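Local coordinates for metallo-beta-lactamase family protein (Thermus thermophilus, PDB 2ZO4) that is a zinc-binding metallo-beta-lactamase superfamily member, probably a hydrolase that works with a two-zinc centre, though its substrate is not established, at residues L258-E270 with A304-R316. Sequence-based numbering, arbitrary orientation.
Sequences LLALLDGPKTAWE and AVGRGGPPYRYFR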
# COMPACT_ATOMS: atom_id res chain seq x y z
N LEU A 258 -1.16 17.17 15.27
CA LEU A 258 0.11 17.68 14.76
C LEU A 258 0.23 19.20 14.95
O LEU A 258 1.28 19.70 15.35
CB LEU A 258 0.30 17.30 13.28
CG LEU A 258 1.55 17.76 12.52
CD1 LEU A 258 2.84 17.40 13.24
CD2 LEU A 258 1.55 17.18 11.11
N LEU A 259 -0.85 19.92 14.66
CA LEU A 259 -0.91 21.37 14.88
C LEU A 259 -0.61 21.75 16.33
O LEU A 259 0.10 22.72 16.59
CB LEU A 259 -2.27 21.93 14.44
CG LEU A 259 -2.49 22.03 12.92
CD1 LEU A 259 -3.95 22.33 12.60
CD2 LEU A 259 -1.57 23.07 12.29
N ALA A 260 -1.14 20.96 17.27
CA ALA A 260 -0.93 21.17 18.70
C ALA A 260 0.52 20.94 19.11
O ALA A 260 1.05 21.63 19.99
CB ALA A 260 -1.87 20.28 19.51
N LEU A 261 1.17 19.97 18.46
CA LEU A 261 2.58 19.66 18.71
C LEU A 261 3.55 20.76 18.25
O LEU A 261 4.71 20.79 18.66
CB LEU A 261 2.97 18.33 18.05
CG LEU A 261 2.37 17.04 18.63
CD1 LEU A 261 2.68 15.87 17.72
CD2 LEU A 261 2.87 16.78 20.05
N LEU A 262 3.06 21.67 17.41
CA LEU A 262 3.87 22.77 16.92
C LEU A 262 3.77 24.01 17.82
O LEU A 262 3.49 25.11 17.35
CB LEU A 262 3.53 23.10 15.46
CG LEU A 262 3.97 22.09 14.39
CD1 LEU A 262 3.38 22.46 13.05
CD2 LEU A 262 5.49 21.98 14.30
N ASP A 263 4.00 23.80 19.12
CA ASP A 263 4.10 24.90 20.10
C ASP A 263 5.35 25.75 19.86
O ASP A 263 5.48 26.85 20.40
CB ASP A 263 4.06 24.36 21.54
CG ASP A 263 4.75 23.01 21.69
OD1 ASP A 263 6.00 22.97 21.76
OD2 ASP A 263 4.03 21.99 21.76
N GLY A 264 6.26 25.22 19.05
CA GLY A 264 7.42 25.95 18.53
C GLY A 264 7.93 25.26 17.28
O GLY A 264 7.42 24.20 16.92
N PRO A 265 8.95 25.85 16.61
CA PRO A 265 9.55 25.26 15.41
C PRO A 265 10.14 23.87 15.67
O PRO A 265 10.95 23.70 16.59
CB PRO A 265 10.66 26.26 15.05
CG PRO A 265 10.23 27.54 15.67
CD PRO A 265 9.57 27.14 16.95
N LYS A 266 9.72 22.89 14.87
CA LYS A 266 10.14 21.50 15.04
C LYS A 266 10.38 20.79 13.70
O LYS A 266 9.78 21.14 12.68
CB LYS A 266 9.09 20.72 15.85
CG LYS A 266 9.00 21.12 17.32
CD LYS A 266 8.04 20.23 18.08
CE LYS A 266 7.91 20.66 19.53
NZ LYS A 266 6.93 19.78 20.25
N THR A 267 11.26 19.79 13.73
CA THR A 267 11.56 18.99 12.55
C THR A 267 10.58 17.83 12.45
O THR A 267 9.99 17.42 13.46
CB THR A 267 12.98 18.41 12.60
OG1 THR A 267 13.04 17.37 13.59
CG2 THR A 267 14.01 19.50 12.94
N ALA A 268 10.42 17.27 11.25
CA ALA A 268 9.54 16.12 11.04
C ALA A 268 9.96 14.89 11.87
O ALA A 268 9.12 14.11 12.29
CB ALA A 268 9.47 15.77 9.57
N TRP A 269 11.26 14.74 12.10
CA TRP A 269 11.76 13.62 12.89
C TRP A 269 11.29 13.68 14.35
O TRP A 269 10.75 12.71 14.86
CB TRP A 269 13.28 13.50 12.83
CG TRP A 269 13.82 12.49 13.79
CD1 TRP A 269 14.44 12.73 14.98
CD2 TRP A 269 13.74 11.06 13.67
NE1 TRP A 269 14.78 11.55 15.60
CE2 TRP A 269 14.36 10.51 14.82
CE3 TRP A 269 13.22 10.19 12.70
CZ2 TRP A 269 14.47 9.13 15.02
CZ3 TRP A 269 13.33 8.82 12.90
CH2 TRP A 269 13.95 8.30 14.06
N GLU A 270 11.50 14.82 15.00
CA GLU A 270 11.10 14.97 16.41
C GLU A 270 9.58 14.93 16.58
O GLU A 270 9.07 14.39 17.56
CB GLU A 270 11.71 16.23 17.05
CG GLU A 270 11.13 17.56 16.60
CD GLU A 270 11.76 18.73 17.33
OE1 GLU A 270 12.49 19.51 16.69
OE2 GLU A 270 11.52 18.87 18.56
N ALA A 304 -1.59 26.47 6.64
CA ALA A 304 -1.71 26.40 8.10
C ALA A 304 -0.35 26.34 8.80
O ALA A 304 -0.22 26.81 9.93
CB ALA A 304 -2.57 25.20 8.50
N VAL A 305 0.64 25.76 8.13
CA VAL A 305 2.01 25.76 8.65
C VAL A 305 2.99 26.31 7.62
O VAL A 305 2.70 26.35 6.43
CB VAL A 305 2.48 24.34 9.13
CG1 VAL A 305 1.50 23.73 10.14
CG2 VAL A 305 2.73 23.41 7.96
N GLY A 306 4.15 26.75 8.11
CA GLY A 306 5.25 27.16 7.25
C GLY A 306 6.49 26.40 7.68
O GLY A 306 6.44 25.61 8.62
N ARG A 307 7.60 26.65 6.98
CA ARG A 307 8.87 26.02 7.31
C ARG A 307 10.06 26.92 6.97
O ARG A 307 10.04 27.66 5.98
CB ARG A 307 9.00 24.64 6.64
CG ARG A 307 9.19 24.67 5.13
CD ARG A 307 9.26 23.26 4.53
NE ARG A 307 9.52 23.32 3.10
CZ ARG A 307 9.73 22.27 2.31
NH1 ARG A 307 9.70 21.03 2.81
NH2 ARG A 307 9.96 22.45 1.02
N GLY A 308 11.10 26.86 7.80
CA GLY A 308 12.37 27.52 7.53
C GLY A 308 13.33 26.49 6.97
O GLY A 308 12.96 25.34 6.76
N GLY A 309 14.57 26.91 6.73
CA GLY A 309 15.60 25.99 6.25
C GLY A 309 15.61 25.79 4.75
O GLY A 309 15.15 26.66 4.00
N PRO A 310 16.12 24.63 4.28
CA PRO A 310 16.61 23.49 5.07
C PRO A 310 17.86 23.81 5.90
O PRO A 310 18.59 24.75 5.57
CB PRO A 310 16.93 22.44 3.99
CG PRO A 310 17.17 23.21 2.76
CD PRO A 310 16.25 24.39 2.83
N PRO A 311 18.11 23.05 7.00
CA PRO A 311 17.30 21.98 7.59
C PRO A 311 15.89 22.43 7.96
O PRO A 311 15.73 23.44 8.65
CB PRO A 311 18.08 21.60 8.85
CG PRO A 311 19.47 22.00 8.57
CD PRO A 311 19.36 23.25 7.75
N TYR A 312 14.89 21.68 7.51
CA TYR A 312 13.50 22.09 7.65
C TYR A 312 13.00 22.02 9.09
O TYR A 312 13.09 20.98 9.75
CB TYR A 312 12.58 21.26 6.74
CG TYR A 312 12.92 21.33 5.27
CD1 TYR A 312 13.37 20.21 4.59
CD2 TYR A 312 12.79 22.53 4.55
CE1 TYR A 312 13.68 20.25 3.24
CE2 TYR A 312 13.11 22.59 3.19
CZ TYR A 312 13.55 21.44 2.55
OH TYR A 312 13.86 21.47 1.22
N ARG A 313 12.49 23.15 9.57
CA ARG A 313 11.80 23.23 10.85
C ARG A 313 10.44 23.84 10.57
O ARG A 313 10.35 24.93 10.00
CB ARG A 313 12.60 24.08 11.86
CG ARG A 313 14.00 23.56 12.17
CD ARG A 313 14.62 24.22 13.42
NE ARG A 313 13.95 23.82 14.66
CZ ARG A 313 14.28 22.76 15.40
NH1 ARG A 313 15.28 21.96 15.04
NH2 ARG A 313 13.60 22.48 16.50
N TYR A 314 9.38 23.12 10.93
CA TYR A 314 8.01 23.56 10.68
C TYR A 314 7.45 24.34 11.87
O TYR A 314 7.78 24.06 13.02
CB TYR A 314 7.11 22.36 10.36
CG TYR A 314 7.36 21.72 9.00
CD1 TYR A 314 6.48 21.94 7.94
CD2 TYR A 314 8.47 20.89 8.78
CE1 TYR A 314 6.70 21.36 6.69
CE2 TYR A 314 8.70 20.31 7.53
CZ TYR A 314 7.80 20.54 6.49
OH TYR A 314 8.01 19.97 5.26
N PHE A 315 6.58 25.31 11.58
CA PHE A 315 5.93 26.10 12.62
C PHE A 315 4.46 26.33 12.29
O PHE A 315 4.07 26.35 11.12
CB PHE A 315 6.65 27.44 12.83
CG PHE A 315 6.82 28.23 11.56
CD1 PHE A 315 8.00 28.14 10.83
CD2 PHE A 315 5.81 29.07 11.11
CE1 PHE A 315 8.16 28.87 9.65
CE2 PHE A 315 5.97 29.81 9.93
CZ PHE A 315 7.14 29.70 9.20
N ARG A 316 3.65 26.51 13.33
CA ARG A 316 2.23 26.80 13.17
C ARG A 316 2.05 28.31 13.05
O ARG A 316 2.54 29.07 13.89
CB ARG A 316 1.45 26.29 14.38
CG ARG A 316 -0.05 26.15 14.15
CD ARG A 316 -0.86 26.26 15.45
NE ARG A 316 -0.27 25.52 16.57
CZ ARG A 316 0.00 26.05 17.76
NH1 ARG A 316 -0.27 27.32 18.02
NH2 ARG A 316 0.54 25.30 18.72
O HOH W 1 4.85 26.63 15.87
O HOH W 2 11.39 18.91 9.13
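Arg316 and Arg313, from the second arm of the hairpin 305-316, reach across to a carbonyl in the last turn of helix 240-261 and one in the linker to helix 268-275; arginine suits both places, being long and carrying several N-H groups. Arg316, its CG anti to the backbone N (chi1 -162°), lays its guanidinium edge against Leu259 O: NE donates at 2.8 Å, nearly straight at 165°. Leu262 N meets that oxygen from the opposite face of the carbonyl, so two donors grip it. Leu262 O lies over one guanidinium face, and a water links it to Arg316 N. Lys266 and Tyr314 form a single antiparallel bridge, Lys266 N to Tyr314 O at 2.9 Å and Tyr314 N to Lys266 O at 2.7 Å, which pins the linker to the hairpin. Arg313 bends at chi3 to bring NH2 to Pro265 O (2.9 Å) and into a salt bridge with Glu270 OE1 (3.2 Å), carboxylate and guanidinium planes 72° apart. OE1 also receives Thr267 N, while Thr267 OG1 weakly accepts from Glu270 N, completing a capping box. Branched Val305 offers one methyl, CG1, to both Leu262 CD1 (3.7 Å) and Leu259 CD2. The contact thus ties the hairpin to the end of helix 240-261 and the start of helix 268-275, away from the zincs; Arg316 meets a partly negative helix C-terminus, and Arg313 probably offsets the full charge of Glu270.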